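Local coordinates for protein geranyltranstransferase (Agrobacterium tumefaciens, PDB 2H8O) that probably joins isopentenyl diphosphate to geranyl diphosphate to make farnesyl diphosphate, as a largely helical polyprenyl synthetase, at residues Asp33-Glu45 and Ala320-Glu332. Numbering follows the deposited sequence.
Sequences DAQMTNFETRLRE and AAILIAAARFIAE
Phe39 packs against Ala325, Ala326 and Phe329 where helices 34-45 and 321-331 cross almost at right angles (98°), their axes 8.7 Å apart. Alanine suits this crossing because a lone methyl lets the backbones approach: Phe39 CA lies 5.8 Å from Ala325 CA. A chi1 of 167° turns the Phe39 ring away from its own backbone N and onto helix 321-331, where a flat phenyl fits beside small alanines; its CE1 meets the methyl CB of Ala326 at 3.5 Å. Phe329 lays its CB over one face of the Phe39 ring in a CH-pi contact, 3.9 Å from the centroid, while the two ring planes tilt obliquely at 31°. Flexible Met36, bent at both chi2 and chi3, curls its CE to 4.0 Å from Ala325 CB and sets its SD over one face of the Arg328 guanidinium.

Polar side chains flank the apolar centre. The amide of Gln35 lies against the Ala325 methyl, with NE2 3.1 Å from Ala321 O; a water accepts from both Gln35 NE2 and Arg328 NE, linking the two long side chains. Farther along helix 34-45, the guanidinium of Arg42 lies against Ile322 CD1; a long arginine can pack there while Glu45 and, through NH1, Glu95 match its charge.

Helix 88-99 adjoins both partners: Phe91 meets the Phe39 ring edge-to-face and touches Ile322 and Ala326. Helices 241-267 and 295-312 cover other sides of helix 321-331, across which the N-terminal helix 34-57 lies.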
ATOM      1  N   ASP A  33      -1.750  12.105  37.998  1.00 43.02           N
ATOM      2  CA  ASP A  33      -1.926  10.734  38.570  1.00 42.72           C
ATOM      3  C   ASP A  33      -3.296  10.153  38.210  1.00 42.50           C
ATOM      4  O   ASP A  33      -3.369   9.152  37.502  1.00 42.27           O
ATOM      5  CB  ASP A  33      -1.737  10.739  40.089  1.00 43.20           C
ATOM      6  CG  ASP A  33      -1.654   9.334  40.677  1.00 43.54           C
ATOM      7  OD1 ASP A  33      -1.366   8.387  39.914  1.00 45.11           O
ATOM      8  OD2 ASP A  33      -1.865   9.182  41.909  1.00 45.51           O
ATOM      9  N   ALA A  34      -4.370  10.769  38.706  1.00 42.05           N
ATOM     10  CA  ALA A  34      -5.724  10.418  38.270  1.00 41.69           C
ATOM     11  C   ALA A  34      -5.897  10.712  36.769  1.00 41.33           C
ATOM     12  O   ALA A  34      -6.595   9.981  36.062  1.00 41.34           O
ATOM     13  CB  ALA A  34      -6.767  11.170  39.087  1.00 41.77           C
ATOM     14  N   GLN A  35      -5.252  11.774  36.286  1.00 40.84           N
ATOM     15  CA  GLN A  35      -5.285  12.101  34.861  1.00 40.34           C
ATOM     16  C   GLN A  35      -4.491  11.079  34.052  1.00 39.79           C
ATOM     17  O   GLN A  35      -4.911  10.699  32.955  1.00 39.82           O
ATOM     18  CB  GLN A  35      -4.751  13.514  34.610  1.00 40.61           C
ATOM     19  CG  GLN A  35      -4.614  13.924  33.129  1.00 41.76           C
ATOM     20  CD  GLN A  35      -5.935  14.328  32.458  1.00 44.43           C
ATOM     21  OE1 GLN A  35      -6.989  13.713  32.680  1.00 44.55           O
ATOM     22  NE2 GLN A  35      -5.872  15.374  31.614  1.00 45.28           N
ATOM     23  N   MET A  36      -3.344  10.649  34.577  1.00 38.88           N
ATOM     24  CA  MET A  36      -2.548   9.620  33.895  1.00 38.05           C
ATOM     25  C   MET A  36      -3.303   8.293  33.852  1.00 37.27           C
ATOM     26  O   MET A  36      -3.212   7.565  32.861  1.00 36.90           O
ATOM     27  CB  MET A  36      -1.169   9.449  34.542  1.00 38.29           C
ATOM     28  CG  MET A  36      -0.250  10.672  34.382  1.00 38.58           C
ATOM     29  SD  MET A  36       0.288  11.045  32.680  1.00 39.81           S
ATOM     30  CE  MET A  36      -1.088  12.020  32.067  1.00 38.80           C
ATOM     31  N   THR A  37      -4.066   8.000  34.902  1.00 35.98           N
ATOM     32  CA  THR A  37      -4.975   6.846  34.894  1.00 35.36           C
ATOM     33  C   THR A  37      -6.039   7.016  33.802  1.00 34.46           C
ATOM     34  O   THR A  37      -6.362   6.071  33.088  1.00 33.69           O
ATOM     35  CB  THR A  37      -5.669   6.649  36.256  1.00 35.60           C
ATOM     36  OG1 THR A  37      -4.684   6.460  37.282  1.00 36.98           O
ATOM     37  CG2 THR A  37      -6.588   5.441  36.224  1.00 35.80           C
ATOM     38  N   ASN A  38      -6.577   8.227  33.675  1.00 33.31           N
ATOM     39  CA  ASN A  38      -7.552   8.514  32.626  1.00 32.26           C
ATOM     40  C   ASN A  38      -7.017   8.115  31.247  1.00 31.11           C
ATOM     41  O   ASN A  38      -7.688   7.390  30.502  1.00 30.53           O
ATOM     42  CB  ASN A  38      -7.945   9.991  32.644  1.00 32.82           C
ATOM     43  CG  ASN A  38      -9.177  10.288  31.808  1.00 33.30           C
ATOM     44  OD1 ASN A  38     -10.123   9.506  31.766  1.00 36.37           O
ATOM     45  ND2 ASN A  38      -9.177  11.447  31.165  1.00 36.73           N
ATOM     46  N   PHE A  39      -5.805   8.559  30.926  1.00 28.73           N
ATOM     47  CA  PHE A  39      -5.181   8.184  29.665  1.00 28.31           C
ATOM     48  C   PHE A  39      -4.938   6.677  29.561  1.00 27.36           C
ATOM     49  O   PHE A  39      -5.291   6.080  28.552  1.00 27.11           O
ATOM     50  CB  PHE A  39      -3.859   8.926  29.437  1.00 27.52           C
ATOM     51  CG  PHE A  39      -3.048   8.344  28.323  1.00 27.57           C
ATOM     52  CD1 PHE A  39      -3.332   8.655  27.009  1.00 26.53           C
ATOM     53  CD2 PHE A  39      -2.045   7.438  28.586  1.00 27.44           C
ATOM     54  CE1 PHE A  39      -2.603   8.112  25.979  1.00 27.04           C
ATOM     55  CE2 PHE A  39      -1.319   6.875  27.552  1.00 27.45           C
ATOM     56  CZ  PHE A  39      -1.595   7.208  26.252  1.00 27.40           C
ATOM     57  N   GLU A  40      -4.329   6.080  30.587  1.00 26.82           N
ATOM     58  CA  GLU A  40      -3.917   4.667  30.512  1.00 26.34           C
ATOM     59  C   GLU A  40      -5.131   3.787  30.290  1.00 25.31           C
ATOM     60  O   GLU A  40      -5.086   2.827  29.515  1.00 24.56           O
ATOM     61  CB  GLU A  40      -3.215   4.228  31.796  1.00 27.38           C
ATOM     62  CG  GLU A  40      -1.944   5.019  32.137  1.00 31.37           C
ATOM     63  CD  GLU A  40      -0.671   4.225  31.925  1.00 37.04           C
ATOM     64  OE1 GLU A  40      -0.214   4.156  30.762  1.00 42.01           O
ATOM     65  OE2 GLU A  40      -0.121   3.689  32.918  1.00 38.86           O
ATOM     66  N   THR A  41      -6.210   4.117  30.988  1.00 23.04           N
ATOM     67  CA  THR A  41      -7.461   3.382  30.893  1.00 22.46           C
ATOM     68  C   THR A  41      -8.076   3.527  29.502  1.00 21.26           C
ATOM     69  O   THR A  41      -8.493   2.527  28.898  1.00 21.08           O
ATOM     70  CB  THR A  41      -8.456   3.851  31.994  1.00 22.21           C
ATOM     71  OG1 THR A  41      -7.920   3.532  33.286  1.00 23.67           O
ATOM     72  CG2 THR A  41      -9.812   3.162  31.874  1.00 22.04           C
ATOM     73  N   ARG A  42      -8.129   4.745  28.978  1.00 20.94           N
ATOM     74  CA  ARG A  42      -8.654   4.948  27.633  1.00 20.59           C
ATOM     75  C   ARG A  42      -7.759   4.299  26.583  1.00 20.36           C
ATOM     76  O   ARG A  42      -8.256   3.794  25.586  1.00 19.57           O
ATOM     77  CB  ARG A  42      -8.860   6.430  27.330  1.00 20.61           C
ATOM     78  CG  ARG A  42      -9.472   6.699  25.951  1.00 22.40           C
ATOM     79  CD  ARG A  42     -10.828   6.045  25.747  1.00 25.58           C
ATOM     80  NE  ARG A  42     -11.737   6.525  26.775  1.00 27.26           N
ATOM     81  CZ  ARG A  42     -12.367   7.696  26.741  1.00 28.63           C
ATOM     82  NH1 ARG A  42     -12.244   8.509  25.709  1.00 27.76           N
ATOM     83  NH2 ARG A  42     -13.147   8.046  27.748  1.00 27.58           N
ATOM     84  N   LEU A  43      -6.441   4.333  26.792  1.00 19.82           N
ATOM     85  CA  LEU A  43      -5.507   3.656  25.864  1.00 19.93           C
ATOM     86  C   LEU A  43      -5.854   2.165  25.763  1.00 19.79           C
ATOM     87  O   LEU A  43      -5.926   1.603  24.669  1.00 19.37           O
ATOM     88  CB  LEU A  43      -4.047   3.837  26.309  1.00 19.84           C
ATOM     89  CG  LEU A  43      -3.002   3.223  25.356  1.00 19.83           C
ATOM     90  CD1 LEU A  43      -3.021   3.880  23.971  1.00 20.08           C
ATOM     91  CD2 LEU A  43      -1.620   3.314  25.975  1.00 20.84           C
ATOM     92  N   ARG A  44      -6.046   1.538  26.914  1.00 19.88           N
ATOM     93  CA  ARG A  44      -6.421   0.113  26.966  1.00 20.25           C
ATOM     94  C   ARG A  44      -7.791  -0.145  26.349  1.00 19.29           C
ATOM     95  O   ARG A  44      -7.973  -1.150  25.648  1.00 18.69           O
ATOM     96  CB  ARG A  44      -6.366  -0.433  28.390  1.00 20.44           C
ATOM     97  CG  ARG A  44      -4.965  -0.530  28.990  1.00 22.86           C
ATOM     98  CD  ARG A  44      -4.926  -1.291  30.310  1.00 25.52           C
ATOM     99  NE  ARG A  44      -6.026  -0.959  31.223  1.00 29.43           N
ATOM    100  CZ  ARG A  44      -5.972  -0.082  32.228  1.00 30.13           C
ATOM    101  NH1 ARG A  44      -4.873   0.617  32.511  1.00 29.37           N
ATOM    102  NH2 ARG A  44      -7.058   0.107  32.956  1.00 29.63           N
ATOM    103  N   GLU A  45      -8.752   0.743  26.601  1.00 18.42           N
ATOM    104  CA  GLU A  45     -10.104   0.627  26.029  1.00 18.61           C
ATOM    105  C   GLU A  45     -10.076   0.721  24.522  1.00 18.21           C
ATOM    106  O   GLU A  45     -10.700  -0.089  23.821  1.00 18.15           O
ATOM    107  CB  GLU A  45     -11.042   1.731  26.543  1.00 18.72           C
ATOM    108  CG  GLU A  45     -11.473   1.594  27.942  1.00 20.73           C
ATOM    109  CD  GLU A  45     -12.085   2.887  28.540  1.00 20.96           C
ATOM    110  OE1 GLU A  45     -12.418   3.845  27.806  1.00 26.44           O
ATOM    111  OE2 GLU A  45     -12.233   2.925  29.766  1.00 23.86           O
ATOM    112  N   ALA A 320     -10.749  18.396  25.664  1.00 19.01           N
ATOM    113  CA  ALA A 320      -9.379  18.080  25.221  1.00 19.13           C
ATOM    114  C   ALA A 320      -8.546  17.349  26.294  1.00 18.55           C
ATOM    115  O   ALA A 320      -7.397  17.013  26.069  1.00 17.47           O
ATOM    116  CB  ALA A 320      -8.658  19.366  24.761  1.00 19.46           C
ATOM    117  N   ALA A 321      -9.127  17.075  27.457  1.00 18.88           N
ATOM    118  CA  ALA A 321      -8.374  16.492  28.577  1.00 18.99           C
ATOM    119  C   ALA A 321      -7.671  15.178  28.238  1.00 19.34           C
ATOM    120  O   ALA A 321      -6.530  14.965  28.651  1.00 19.44           O
ATOM    121  CB  ALA A 321      -9.301  16.265  29.785  1.00 19.99           C
ATOM    122  N   ILE A 322      -8.362  14.311  27.508  1.00 18.78           N
ATOM    123  CA  ILE A 322      -7.806  13.001  27.143  1.00 19.28           C
ATOM    124  C   ILE A 322      -6.592  13.127  26.235  1.00 18.63           C
ATOM    125  O   ILE A 322      -5.577  12.466  26.445  1.00 18.46           O
ATOM    126  CB  ILE A 322      -8.878  12.107  26.483  1.00 19.41           C
ATOM    127  CG1 ILE A 322      -9.867  11.652  27.560  1.00 21.04           C
ATOM    128  CG2 ILE A 322      -8.250  10.917  25.790  1.00 20.41           C
ATOM    129  CD1 ILE A 322     -11.052  10.960  27.027  1.00 22.24           C
ATOM    130  N   LEU A 323      -6.692  13.963  25.214  1.00 18.13           N
ATOM    131  CA  LEU A 323      -5.548  14.175  24.315  1.00 18.30           C
ATOM    132  C   LEU A 323      -4.409  14.902  25.003  1.00 18.50           C
ATOM    133  O   LEU A 323      -3.246  14.615  24.739  1.00 18.92           O
ATOM    134  CB  LEU A 323      -5.963  14.918  23.058  1.00 17.18           C
ATOM    135  CG  LEU A 323      -6.652  14.031  22.026  1.00 17.93           C
ATOM    136  CD1 LEU A 323      -7.288  14.891  20.931  1.00 19.40           C
ATOM    137  CD2 LEU A 323      -5.687  12.977  21.436  1.00 16.72           C
ATOM    138  N   ILE A 324      -4.734  15.850  25.871  1.00 19.51           N
ATOM    139  CA  ILE A 324      -3.692  16.547  26.639  1.00 20.20           C
ATOM    140  C   ILE A 324      -2.979  15.554  27.572  1.00 20.67           C
ATOM    141  O   ILE A 324      -1.752  15.594  27.694  1.00 20.55           O
ATOM    142  CB  ILE A 324      -4.267  17.758  27.382  1.00 21.11           C
ATOM    143  CG1 ILE A 324      -4.589  18.840  26.351  1.00 20.94           C
ATOM    144  CG2 ILE A 324      -3.284  18.293  28.442  1.00 20.25           C
ATOM    145  CD1 ILE A 324      -5.328  20.011  26.913  1.00 21.48           C
ATOM    146  N   ALA A 325      -3.735  14.632  28.169  1.00 20.65           N
ATOM    147  CA  ALA A 325      -3.166  13.571  29.016  1.00 20.94           C
ATOM    148  C   ALA A 325      -2.240  12.660  28.211  1.00 21.26           C
ATOM    149  O   ALA A 325      -1.221  12.202  28.722  1.00 21.31           O
ATOM    150  CB  ALA A 325      -4.259  12.762  29.677  1.00 21.17           C
ATOM    151  N   ALA A 326      -2.599  12.397  26.957  1.00 21.44           N
ATOM    152  CA  ALA A 326      -1.748  11.601  26.083  1.00 21.78           C
ATOM    153  C   ALA A 326      -0.411  12.303  25.873  1.00 21.77           C
ATOM    154  O   ALA A 326       0.634  11.672  25.941  1.00 21.78           O
ATOM    155  CB  ALA A 326      -2.431  11.342  24.752  1.00 21.52           C
ATOM    156  N   ALA A 327      -0.450  13.607  25.636  1.00 22.84           N
ATOM    157  CA  ALA A 327       0.784  14.363  25.451  1.00 23.87           C
ATOM    158  C   ALA A 327       1.673  14.231  26.690  1.00 24.89           C
ATOM    159  O   ALA A 327       2.871  13.979  26.585  1.00 24.47           O
ATOM    160  CB  ALA A 327       0.485  15.847  25.136  1.00 23.66           C
ATOM    161  N   ARG A 328       1.075  14.370  27.867  1.00 25.96           N
ATOM    162  CA  ARG A 328       1.827  14.259  29.108  1.00 27.96           C
ATOM    163  C   ARG A 328       2.344  12.837  29.347  1.00 28.58           C
ATOM    164  O   ARG A 328       3.472  12.666  29.785  1.00 29.10           O
ATOM    165  CB  ARG A 328       0.983  14.733  30.293  1.00 28.15           C
ATOM    166  CG  ARG A 328       1.800  15.400  31.381  1.00 30.67           C
ATOM    167  CD  ARG A 328       0.925  16.204  32.336  1.00 31.88           C
ATOM    168  NE  ARG A 328       0.078  15.365  33.178  1.00 35.84           N
ATOM    169  CZ  ARG A 328       0.467  14.779  34.315  1.00 37.37           C
ATOM    170  NH1 ARG A 328       1.720  14.886  34.758  1.00 39.86           N
ATOM    171  NH2 ARG A 328      -0.398  14.060  35.012  1.00 37.83           N
ATOM    172  N   PHE A 329       1.540  11.822  29.040  1.00 29.40           N
ATOM    173  CA  PHE A 329       1.979  10.425  29.212  1.00 30.45           C
ATOM    174  C   PHE A 329       3.189  10.116  28.342  1.00 31.31           C
ATOM    175  O   PHE A 329       4.186   9.563  28.820  1.00 31.12           O
ATOM    176  CB  PHE A 329       0.865   9.433  28.868  1.00 30.99           C
ATOM    177  CG  PHE A 329       1.331   7.989  28.783  1.00 30.90           C
ATOM    178  CD1 PHE A 329       1.507   7.231  29.936  1.00 32.49           C
ATOM    179  CD2 PHE A 329       1.590   7.399  27.546  1.00 32.49           C
ATOM    180  CE1 PHE A 329       1.934   5.900  29.862  1.00 33.37           C
ATOM    181  CE2 PHE A 329       2.016   6.064  27.453  1.00 33.81           C
ATOM    182  CZ  PHE A 329       2.182   5.310  28.615  1.00 33.51           C
ATOM    183  N   ILE A 330       3.062  10.450  27.061  1.00 32.12           N
ATOM    184  CA  ILE A 330       4.113  10.232  26.076  1.00 33.41           C
ATOM    185  C   ILE A 330       5.393  10.910  26.535  1.00 34.78           C
ATOM    186  O   ILE A 330       6.453  10.279  26.594  1.00 35.59           O
ATOM    187  CB  ILE A 330       3.709  10.799  24.701  1.00 32.96           C
ATOM    188  CG1 ILE A 330       2.599   9.957  24.078  1.00 32.82           C
ATOM    189  CG2 ILE A 330       4.907  10.850  23.747  1.00 32.90           C
ATOM    190  CD1 ILE A 330       1.923  10.619  22.899  1.00 33.36           C
ATOM    191  N   ALA A 331       5.273  12.182  26.903  1.00 35.93           N
ATOM    192  CA  ALA A 331       6.437  13.024  27.156  1.00 37.02           C
ATOM    193  C   ALA A 331       7.184  12.652  28.425  1.00 38.14           C
ATOM    194  O   ALA A 331       8.352  13.013  28.564  1.00 38.75           O
ATOM    195  CB  ALA A 331       6.024  14.484  27.216  1.00 36.84           C
ATOM    196  N   GLU A 332       6.520  11.951  29.341  1.00 39.29           N
ATOM    197  CA  GLU A 332       7.117  11.572  30.621  1.00 40.05           C
ATOM    198  C   GLU A 332       6.901  10.093  30.917  1.00 40.63           C
ATOM    199  O   GLU A 332       7.567   9.236  30.326  1.00 41.44           O
ATOM    200  CB  GLU A 332       6.551  12.438  31.755  1.00 40.52           C
ATOM    201  CG  GLU A 332       5.295  11.893  32.441  1.00 41.53           C
ATOM    202  CD  GLU A 332       4.595  12.929  33.315  1.00 41.69           C
ATOM    203  OE1 GLU A 332       3.916  12.525  34.285  1.00 44.49           O
ATOM    204  OE2 GLU A 332       4.716  14.144  33.034  1.00 45.35           O
TER
HETATM  205  O   HOH W   1      -2.741  16.028  31.676  1.00 47.67           O